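Local atomic coordinates of uncharacterized protein (Porphyromonas gingivalis, PDB entry 1ZBS), a protein that is of unknown function but probably acts as an N-acetylglucosamine kinase of the ASKHA (acetate and sugar kinase, Hsp70, actin) superfamily. Residues Phe34-Asp37 with Arg38-Asp42; Gly96-Leu99 with Gly100-Arg103; Ala204-Leu207 with Asp208-Ala211; Pro270-Gly273 with Leu274-Tyr277. All blocks are in the same frame, centred on the assembly; numbering follows the deposited sequence.

Contact 1: residues Phe34-Asp37 with Arg38-Asp42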
loop_
_atom_site.group_PDB
_atom_site.type_symbol
_atom_site.label_atom_id
_atom_site.label_comp_id
_atom_site.label_asym_id
_atom_site.label_seq_id
_atom_site.Cartn_x
_atom_site.Cartn_y
_atom_site.Cartn_z
ATOM N N PHE A 34 18.446 -1.473 10.880
ATOM C CA PHE A 34 17.490 -2.541 10.595
ATOM C C PHE A 34 17.281 -2.726 9.102
ATOM O O PHE A 34 17.016 -3.832 8.632
ATOM C CB PHE A 34 16.134 -2.241 11.237
ATOM C CG PHE A 34 15.170 -3.395 11.185
ATOM C CD1 PHE A 34 13.822 -3.186 10.902
ATOM C CD2 PHE A 34 15.607 -4.691 11.443
ATOM C CE1 PHE A 34 12.920 -4.254 10.881
ATOM C CE2 PHE A 34 14.718 -5.766 11.426
ATOM C CZ PHE A 34 13.371 -5.547 11.142
ATOM N N GLN A 35 17.403 -1.628 8.364
ATOM C CA GLN A 35 17.207 -1.643 6.924
ATOM C C GLN A 35 18.507 -1.967 6.200
ATOM O O GLN A 35 18.497 -2.636 5.167
ATOM C CB GLN A 35 16.674 -0.280 6.478
ATOM C CG GLN A 35 15.763 -0.318 5.266
ATOM C CD GLN A 35 14.706 0.772 5.315
ATOM O OE1 GLN A 35 13.838 0.774 6.192
ATOM N NE2 GLN A 35 14.784 1.710 4.383
ATOM N N GLN A 36 19.621 -1.495 6.755
ATOM C CA GLN A 36 20.947 -1.725 6.179
ATOM C C GLN A 36 21.759 -2.643 7.091
ATOM O O GLN A 36 21.307 -2.995 8.181
ATOM C CB GLN A 36 21.677 -0.389 5.989
ATOM C CG GLN A 36 21.047 0.521 4.937
ATOM C CD GLN A 36 21.491 1.967 5.066
ATOM O OE1 GLN A 36 21.176 2.640 6.050
ATOM N NE2 GLN A 36 22.227 2.452 4.072
ATOM N N ASP A 37 22.953 -3.033 6.645
ATOM C CA ASP A 37 23.804 -3.915 7.439
ATOM C C ASP A 37 25.163 -3.311 7.799
ATOM O O ASP A 37 25.448 -2.155 7.494
ATOM C CB ASP A 37 24.008 -5.255 6.717
ATOM C CG ASP A 37 24.836 -5.124 5.454
ATOM O OD1 ASP A 37 24.948 -6.126 4.717
ATOM O OD2 ASP A 37 25.380 -4.033 5.194
ATOM N N ARG A 38 25.997 -4.122 8.443
ATOM C CA ARG A 38 27.318 -3.706 8.904
ATOM C C ARG A 38 28.129 -2.786 7.982
ATOM O O ARG A 38 28.303 -1.596 8.277
ATOM C CB ARG A 38 28.152 -4.944 9.237
ATOM C CG ARG A 38 29.486 -4.651 9.918
ATOM C CD ARG A 38 29.331 -4.354 11.413
ATOM N NE ARG A 38 28.736 -5.484 12.140
ATOM C CZ ARG A 38 28.712 -5.598 13.467
ATOM N NH1 ARG A 38 28.150 -6.659 14.028
ATOM N NH2 ARG A 38 29.261 -4.656 14.231
ATOM N N ASN A 39 28.625 -3.323 6.868
ATOM C CA ASN A 39 29.457 -2.534 5.971
ATOM C C ASN A 39 28.751 -1.661 4.935
ATOM O O ASN A 39 29.351 -0.715 4.401
ATOM C CB ASN A 39 30.508 -3.438 5.285
ATOM C CG ASN A 39 29.888 -4.542 4.435
ATOM O OD1 ASN A 39 29.212 -4.271 3.433
ATOM N ND2 ASN A 39 30.118 -5.795 4.831
ATOM N N GLU A 40 27.485 -1.937 4.645
ATOM C CA GLU A 40 26.788 -1.103 3.666
ATOM C C GLU A 40 26.472 0.244 4.315
ATOM O O GLU A 40 26.035 1.178 3.644
ATOM C CB GLU A 40 25.503 -1.778 3.167
ATOM C CG GLU A 40 24.294 -1.610 4.054
ATOM C CD GLU A 40 23.010 -1.991 3.338
ATOM O OE1 GLU A 40 22.709 -1.365 2.288
ATOM O OE2 GLU A 40 22.305 -2.918 3.815
ATOM N N ILE A 41 26.697 0.330 5.626
ATOM C CA ILE A 41 26.488 1.575 6.371
ATOM C C ILE A 41 27.843 2.015 6.924
ATOM O O ILE A 41 28.026 3.162 7.345
ATOM C CB ILE A 41 25.497 1.394 7.564
ATOM C CG1 ILE A 41 25.167 2.765 8.163
ATOM C CG2 ILE A 41 26.124 0.523 8.658
ATOM C CD1 ILE A 41 24.748 3.801 7.118
ATOM N N ASP A 42 28.790 1.079 6.911
ATOM C CA ASP A 42 30.151 1.315 7.394
ATOM C C ASP A 42 30.856 2.166 6.347
ATOM O O ASP A 42 31.924 2.734 6.587
ATOM C CB ASP A 42 30.884 -0.020 7.535
ATOM C CG ASP A 42 31.865 -0.033 8.677
ATOM O OD1 ASP A 42 31.428 0.059 9.849
ATOM O OD2 ASP A 42 33.083 -0.136 8.409
#

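Contact 2: residues Gly96-Leu99 with Gly100-Arg103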
loop_
_atom_site.group_PDB
_atom_site.type_symbol
_atom_site.label_atom_id
_atom_site.label_comp_id
_atom_site.label_asym_id
_atom_site.label_seq_id
_atom_site.Cartn_x
_atom_site.Cartn_y
_atom_site.Cartn_z
ATOM N N GLY A 96 16.237 5.094 19.168
ATOM C CA GLY A 96 15.265 5.320 18.113
ATOM C C GLY A 96 14.932 6.783 17.894
ATOM O O GLY A 96 15.135 7.621 18.778
ATOM N N ASP A 97 14.416 7.094 16.710
ATOM C CA ASP A 97 14.055 8.461 16.383
ATOM C C ASP A 97 12.841 8.958 17.163
ATOM O O ASP A 97 12.686 10.162 17.383
ATOM C CB ASP A 97 13.801 8.610 14.876
ATOM C CG ASP A 97 12.747 7.644 14.348
ATOM O OD1 ASP A 97 12.231 7.900 13.240
ATOM O OD2 ASP A 97 12.437 6.630 15.017
HETATM N N MSE A 98 11.984 8.033 17.585
HETATM C CA MSE A 98 10.788 8.393 18.337
HETATM C C MSE A 98 11.216 8.968 19.685
HETATM O O MSE A 98 10.676 9.975 20.146
HETATM C CB MSE A 98 9.902 7.158 18.541
HETATM C CG MSE A 98 8.541 7.441 19.167
HETATM SE SE MSE A 98 7.379 8.586 18.105
HETATM C CE MSE A 98 7.910 10.326 18.790
ATOM N N LEU A 99 12.207 8.330 20.297
ATOM C CA LEU A 99 12.725 8.766 21.579
ATOM C C LEU A 99 13.423 10.116 21.429
ATOM O O LEU A 99 13.341 10.982 22.306
ATOM C CB LEU A 99 13.703 7.723 22.124
ATOM C CG LEU A 99 14.481 8.126 23.380
ATOM C CD1 LEU A 99 13.513 8.466 24.507
ATOM C CD2 LEU A 99 15.410 6.990 23.781
ATOM N N GLY A 100 14.124 10.277 20.313
ATOM C CA GLY A 100 14.814 11.523 20.054
ATOM C C GLY A 100 13.809 12.651 19.927
ATOM O O GLY A 100 14.064 13.776 20.353
ATOM N N ALA A 101 12.653 12.350 19.347
ATOM C CA ALA A 101 11.624 13.362 19.183
ATOM C C ALA A 101 11.022 13.741 20.527
ATOM O O ALA A 101 10.820 14.918 20.813
ATOM C CB ALA A 101 10.537 12.872 18.238
ATOM N N ALA A 102 10.744 12.747 21.362
ATOM C CA ALA A 102 10.158 13.024 22.665
ATOM C C ALA A 102 11.106 13.839 23.529
ATOM O O ALA A 102 10.677 14.747 24.241
ATOM C CB ALA A 102 9.793 11.722 23.369
ATOM N N ARG A 103 12.395 13.515 23.475
ATOM C CA ARG A 103 13.375 14.248 24.265
ATOM C C ARG A 103 13.498 15.688 23.808
ATOM O O ARG A 103 13.712 16.595 24.618
ATOM C CB ARG A 103 14.742 13.568 24.196
ATOM C CG ARG A 103 14.866 12.361 25.104
ATOM C CD ARG A 103 16.229 11.712 24.974
ATOM N NE ARG A 103 16.411 10.651 25.954
ATOM C CZ ARG A 103 17.457 9.835 25.989
ATOM N NH1 ARG A 103 17.534 8.893 26.923
ATOM N NH2 ARG A 103 18.424 9.952 25.091
#

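Contact 3: residues Ala204-Leu207 with Asp208-Ala211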
loop_
_atom_site.group_PDB
_atom_site.type_symbol
_atom_site.label_atom_id
_atom_site.label_comp_id
_atom_site.label_asym_id
_atom_site.label_seq_id
_atom_site.Cartn_x
_atom_site.Cartn_y
_atom_site.Cartn_z
ATOM N N ALA A 204 0.474 20.539 -0.478
ATOM C CA ALA A 204 0.485 21.702 0.395
ATOM C C ALA A 204 0.168 22.973 -0.381
ATOM O O ALA A 204 -0.511 23.868 0.124
ATOM C CB ALA A 204 1.844 21.834 1.077
ATOM N N GLN A 205 0.653 23.052 -1.614
ATOM C CA GLN A 205 0.416 24.235 -2.433
ATOM C C GLN A 205 -0.989 24.304 -3.025
ATOM O O GLN A 205 -1.333 25.276 -3.692
ATOM C CB GLN A 205 1.466 24.316 -3.550
ATOM C CG GLN A 205 2.812 24.842 -3.064
ATOM C CD GLN A 205 3.873 24.881 -4.148
ATOM O OE1 GLN A 205 3.613 25.286 -5.285
ATOM N NE2 GLN A 205 5.085 24.478 -3.793
ATOM N N HIS A 206 -1.804 23.290 -2.750
ATOM C CA HIS A 206 -3.156 23.237 -3.279
ATOM C C HIS A 206 -4.234 23.064 -2.223
ATOM O O HIS A 206 -5.362 22.676 -2.537
ATOM C CB HIS A 206 -3.258 22.113 -4.308
ATOM C CG HIS A 206 -2.639 22.452 -5.628
ATOM N ND1 HIS A 206 -3.271 23.243 -6.561
ATOM C CD2 HIS A 206 -1.438 22.125 -6.160
ATOM C CE1 HIS A 206 -2.486 23.390 -7.614
ATOM N NE2 HIS A 206 -1.369 22.721 -7.395
ATOM N N LEU A 207 -3.887 23.369 -0.976
ATOM C CA LEU A 207 -4.814 23.257 0.153
ATOM C C LEU A 207 -6.020 24.179 -0.006
ATOM O O LEU A 207 -7.026 24.030 0.693
ATOM C CB LEU A 207 -4.090 23.597 1.458
ATOM C CG LEU A 207 -3.014 22.614 1.917
ATOM C CD1 LEU A 207 -2.222 23.208 3.074
ATOM C CD2 LEU A 207 -3.671 21.311 2.321
ATOM N N ASP A 208 -5.905 25.144 -0.915
ATOM C CA ASP A 208 -6.990 26.080 -1.165
ATOM C C ASP A 208 -8.146 25.372 -1.854
ATOM O O ASP A 208 -9.239 25.922 -1.972
ATOM C CB ASP A 208 -6.505 27.267 -2.018
ATOM C CG ASP A 208 -5.419 26.881 -3.014
ATOM O OD1 ASP A 208 -4.279 26.574 -2.578
ATOM O OD2 ASP A 208 -5.702 26.889 -4.236
ATOM N N ILE A 209 -7.897 24.148 -2.304
ATOM C CA ILE A 209 -8.918 23.347 -2.972
ATOM C C ILE A 209 -9.545 22.413 -1.939
ATOM O O ILE A 209 -8.832 21.705 -1.224
ATOM C CB ILE A 209 -8.307 22.484 -4.095
ATOM C CG1 ILE A 209 -7.637 23.379 -5.147
ATOM C CG2 ILE A 209 -9.375 21.621 -4.715
ATOM C CD1 ILE A 209 -6.940 22.604 -6.244
ATOM N N PRO A 210 -10.888 22.393 -1.854
ATOM C CA PRO A 210 -11.654 21.558 -0.916
ATOM C C PRO A 210 -11.227 20.092 -0.852
ATOM O O PRO A 210 -10.807 19.604 0.198
ATOM C CB PRO A 210 -13.088 21.708 -1.421
ATOM C CG PRO A 210 -13.104 23.115 -1.909
ATOM C CD PRO A 210 -11.800 23.203 -2.681
ATOM N N ALA A 211 -11.351 19.401 -1.981
ATOM C CA ALA A 211 -10.995 17.990 -2.080
ATOM C C ALA A 211 -9.620 17.678 -1.495
ATOM O O ALA A 211 -9.429 16.642 -0.865
ATOM C CB ALA A 211 -11.051 17.553 -3.536
#

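Contact 4: residues Pro270-Gly273 with Leu274-Tyr277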
loop_
_atom_site.group_PDB
_atom_site.type_symbol
_atom_site.label_atom_id
_atom_site.label_comp_id
_atom_site.label_asym_id
_atom_site.label_seq_id
_atom_site.Cartn_x
_atom_site.Cartn_y
_atom_site.Cartn_z
ATOM N N PRO A 270 14.029 18.137 15.437
ATOM C CA PRO A 270 14.198 18.014 16.888
ATOM C C PRO A 270 15.631 18.393 17.253
ATOM O O PRO A 270 16.024 18.341 18.414
ATOM C CB PRO A 270 13.946 16.535 17.131
ATOM C CG PRO A 270 14.594 15.916 15.929
ATOM C CD PRO A 270 14.095 16.810 14.794
HETATM N N MSE A 271 16.411 18.771 16.247
HETATM C CA MSE A 271 17.802 19.102 16.484
HETATM C C MSE A 271 18.025 20.118 17.598
HETATM O O MSE A 271 18.743 19.836 18.552
HETATM C CB MSE A 271 18.467 19.588 15.203
HETATM C CG MSE A 271 19.977 19.567 15.307
HETATM SE SE MSE A 271 20.651 17.827 15.895
HETATM C CE MSE A 271 20.750 18.110 17.795
ATOM N N GLU A 272 17.421 21.296 17.478
ATOM C CA GLU A 272 17.568 22.321 18.504
ATOM C C GLU A 272 17.222 21.726 19.864
ATOM O O GLU A 272 17.875 22.008 20.872
ATOM C CB GLU A 272 16.648 23.509 18.216
ATOM C CG GLU A 272 17.109 24.379 17.051
ATOM C CD GLU A 272 18.522 24.917 17.248
ATOM O OE1 GLU A 272 18.795 25.522 18.312
ATOM O OE2 GLU A 272 19.362 24.736 16.333
ATOM N N GLY A 273 16.189 20.891 19.876
ATOM C CA GLY A 273 15.763 20.254 21.101
ATOM C C GLY A 273 16.780 19.264 21.631
ATOM O O GLY A 273 17.019 19.221 22.836
ATOM N N LEU A 274 17.372 18.456 20.756
ATOM C CA LEU A 274 18.360 17.477 21.203
ATOM C C LEU A 274 19.644 18.133 21.672
ATOM O O LEU A 274 20.395 17.554 22.458
ATOM C CB LEU A 274 18.717 16.481 20.100
ATOM C CG LEU A 274 17.923 15.189 19.916
ATOM C CD1 LEU A 274 17.410 14.686 21.267
ATOM C CD2 LEU A 274 16.789 15.433 18.974
ATOM N N ILE A 275 19.916 19.331 21.175
ATOM C CA ILE A 275 21.125 20.014 21.580
ATOM C C ILE A 275 20.982 20.451 23.020
ATOM O O ILE A 275 21.879 20.220 23.831
ATOM C CB ILE A 275 21.403 21.230 20.704
ATOM C CG1 ILE A 275 21.679 20.760 19.271
ATOM C CG2 ILE A 275 22.588 22.004 21.260
ATOM C CD1 ILE A 275 21.794 21.877 18.272
ATOM N N GLN A 276 19.852 21.066 23.351
ATOM C CA GLN A 276 19.641 21.510 24.721
ATOM C C GLN A 276 19.509 20.312 25.662
ATOM O O GLN A 276 19.929 20.380 26.815
ATOM C CB GLN A 276 18.392 22.396 24.823
ATOM C CG GLN A 276 18.548 23.790 24.209
ATOM C CD GLN A 276 19.701 24.602 24.815
ATOM O OE1 GLN A 276 20.875 24.289 24.600
ATOM N NE2 GLN A 276 19.365 25.648 25.573
ATOM N N TYR A 277 18.945 19.213 25.165
ATOM C CA TYR A 277 18.764 18.021 25.983
ATOM C C TYR A 277 20.095 17.453 26.467
ATOM O O TYR A 277 20.294 17.252 27.660
ATOM C CB TYR A 277 18.021 16.933 25.210
ATOM C CG TYR A 277 17.923 15.645 25.993
ATOM C CD1 TYR A 277 16.852 15.409 26.854
ATOM C CD2 TYR A 277 18.942 14.692 25.931
ATOM C CE1 TYR A 277 16.800 14.256 27.638
ATOM C CE2 TYR A 277 18.903 13.540 26.711
ATOM C CZ TYR A 277 17.831 13.331 27.561
ATOM O OH TYR A 277 17.798 12.204 28.342
#

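Contact 1: residues Phe34-Asp37 with Arg38-Asp42
D37 and E40 reach across the first turn of helix 38-53 and each receives the other's backbone N-H. OD2 of D37 accepts from E40 N at 3.0 Å with an N-H...O angle of 150°, although this oxygen sits too near a neighbouring atom for its place to be certain. In return OE2 of E40 lies 2.9 Å from D37 N, a weak bond bent to 128°. The reciprocal pair is a capping box, with D37 as N-cap and E40 three residues on. With CG of D37 set between its backbone N and carbonyl carbon (chi1 68°), the short carboxylate can fold forward over the helix start; E40 uses the same rotamer class to bend back. The two carboxylates are steeply inclined to each other and bring like charges close together, a proximity that the helix N-terminus probably eases, though how close they come depends on the same uncertain OD2 position.

Q36 packs alongside the cap: its CB lies 3.4 Å from CD of E40, and the two side chains cross at about a right angle. Its amide oxygen, OE1, lies 3.9 Å from CD1 of I41 and takes its hydrogen bond from N32 N, which holds the amide beside the helix start. I41 N makes a weak bond to D37 O. Farther out, R38 turns to helix 75-85, where its NH2 forms a salt bridge with E80, and I41 packs on I31.

Contact 2: residues Gly96-Leu99 with Gly100-Arg103
The guanidinium of R103 carries the side chain of L99 on one face: CD2 stands 4.1 Å from CZ, above the middle of the group. The other methyl, CD1, is 3.9 Å from R103 NE, so both methyls lie over the same face, CD1 nearer the NE end. The arginine chain runs extended from CG to NE, which carries its flat end back past the preceding turn to the leucine; there the two side chains pass at a slant. NH2 of R103 is hydrogen-bonded to Y66 OH, a bond that helps fix the rotation of the plane beneath L99.

Both residues belong to the first turns of helix 97-105, which follows strand 91-95, the last strand of one five-stranded sheet, with G96 as N-cap. Four successive i to i+4 bonds wind this opening: G100 N to G96 O at 3.2 Å, A101 N to D97 O at 2.9 Å, A102 N to M98 O at 3.0 Å and R103 N to L99 O at 2.9 Å. The last is the straightest of the four, with an N-H...O angle of 161°.

M98, a selenomethionine, bends at chi2 and chi3 and thereby swings its terminal CE back to 3.7 Å from CB of A101. Its side chain is buried against N121 and C123 of strand 120-125 and A113 and I115 of strand 111-116, while L99 and A102 both touch F125.

Contact 3: residues Ala204-Leu207 with Asp208-Ala211
The chain makes two overlapping type I beta turns here, A204-L207 and H206-I209, and the second is closed by I209 N donating to H206 O at 2.9 Å with a fairly straight N-H...O angle of 159°. At the acceptor the approach is less regular: the donor stands above the carbonyl plane, 45° out of it, so neither lone pair is met squarely.

H206 and I209, the first and last residues of that turn, send their side chains out side by side and pointing the same way. The end of the isoleucine, CD1, lies against the imidazole at an oblique slant and is 4.2 Å from CB of H206. The branch leading to it also touches the turn's acceptor, with I209 CG1 3.5 Å from H206 O. CG1 is placed for this by lying opposite the carbonyl carbon and beside the backbone N (chi1 -60°). H206 has a further aromatic neighbour in F202, the two rings meeting with their planes inclined.

D208, at the exposed corner, folds its carboxylate back toward the H206-L207 peptide, where OD1 comes within 3.5 Å of the carbonyl carbon of H206. L207 leaves on a different side from H206 and packs on Y248, while I209 touches P164.

I209 is the N-cap of helix 210-229 and P210 its first residue, a position that suits proline because no backbone N-H is needed there. The paired turns thus form a compact surface connection between helices 200-204 and 210-229.

Contact 4: residues Pro270-Gly273 with Leu274-Tyr277
Backbone hydrogen bonds knit P270-G273 to L274-Y277 as the opening turns of helix 271-280. L274 N gives a short bond of 2.7 Å to P270 O, and I275 N one of 2.9 Å to M271 O; in both the donor lies nearly along the C=O axis. E272 O accepts two weak hydrogen bonds, from Q276 N at 3.3 Å and from I275 N, the latter bent to 127°. Y277 N to G273 O, at 3.0 Å, continues the i to i+4 series. Just ahead of these bonds, M271 N is held by S269 OG, a side-chain acceptor at the start of the helix.

The apolar contacts gather on the inner face. P270 and L274 lie side by side, their side chains running the same way, with the proline CB 3.6 Å from CD2 of the leucine. M271, a selenomethionine, reaches L274 from one turn earlier, the two side chains crossing at about a right angle. Its CG stands opposite the backbone N (chi1 -164°), and bends at chi2 and chi3 then curl the chain, so that CE arrives 3.5 Å from CB of L274, a tight carbon contact. The M271 and I275 side chains also cross at about a right angle, but how closely CE approaches I275 is doubtful.

Among the neighbouring elements, M271 and L274 rest on I4 of strand 2-7, while I275 lies on C15 and A17 of strand 11-18. The helix also meets helix 97-105: P270 and L274 touch A104, and Y277 and L274 touch R103.

How the contacts relate
Along the chain the contacts follow in the order 1, 2, 3, 4, and each lies at or near the start of a helix. Contacts 2 and 4 meet directly although about 170 residues separate them: their centres are 11 Å apart, with G100 O 3.5 Å from L274 CD2. Helix 97-105, after the edge strand of the first five-stranded sheet, thus packs on helix 271-280, which follows edge strand 263-267 of the second, so the C-terminal helix returns to the first sheet. Contact 1 borders helix 75-85, its centre 21 Å from that of contact 2. Contact 3 is remote, its centre 40 Å from that of contact 1, across the chain's centre. The two sheets, each in strand order 3-2-1-4-5, fit the duplicated domains of ASKHA proteins.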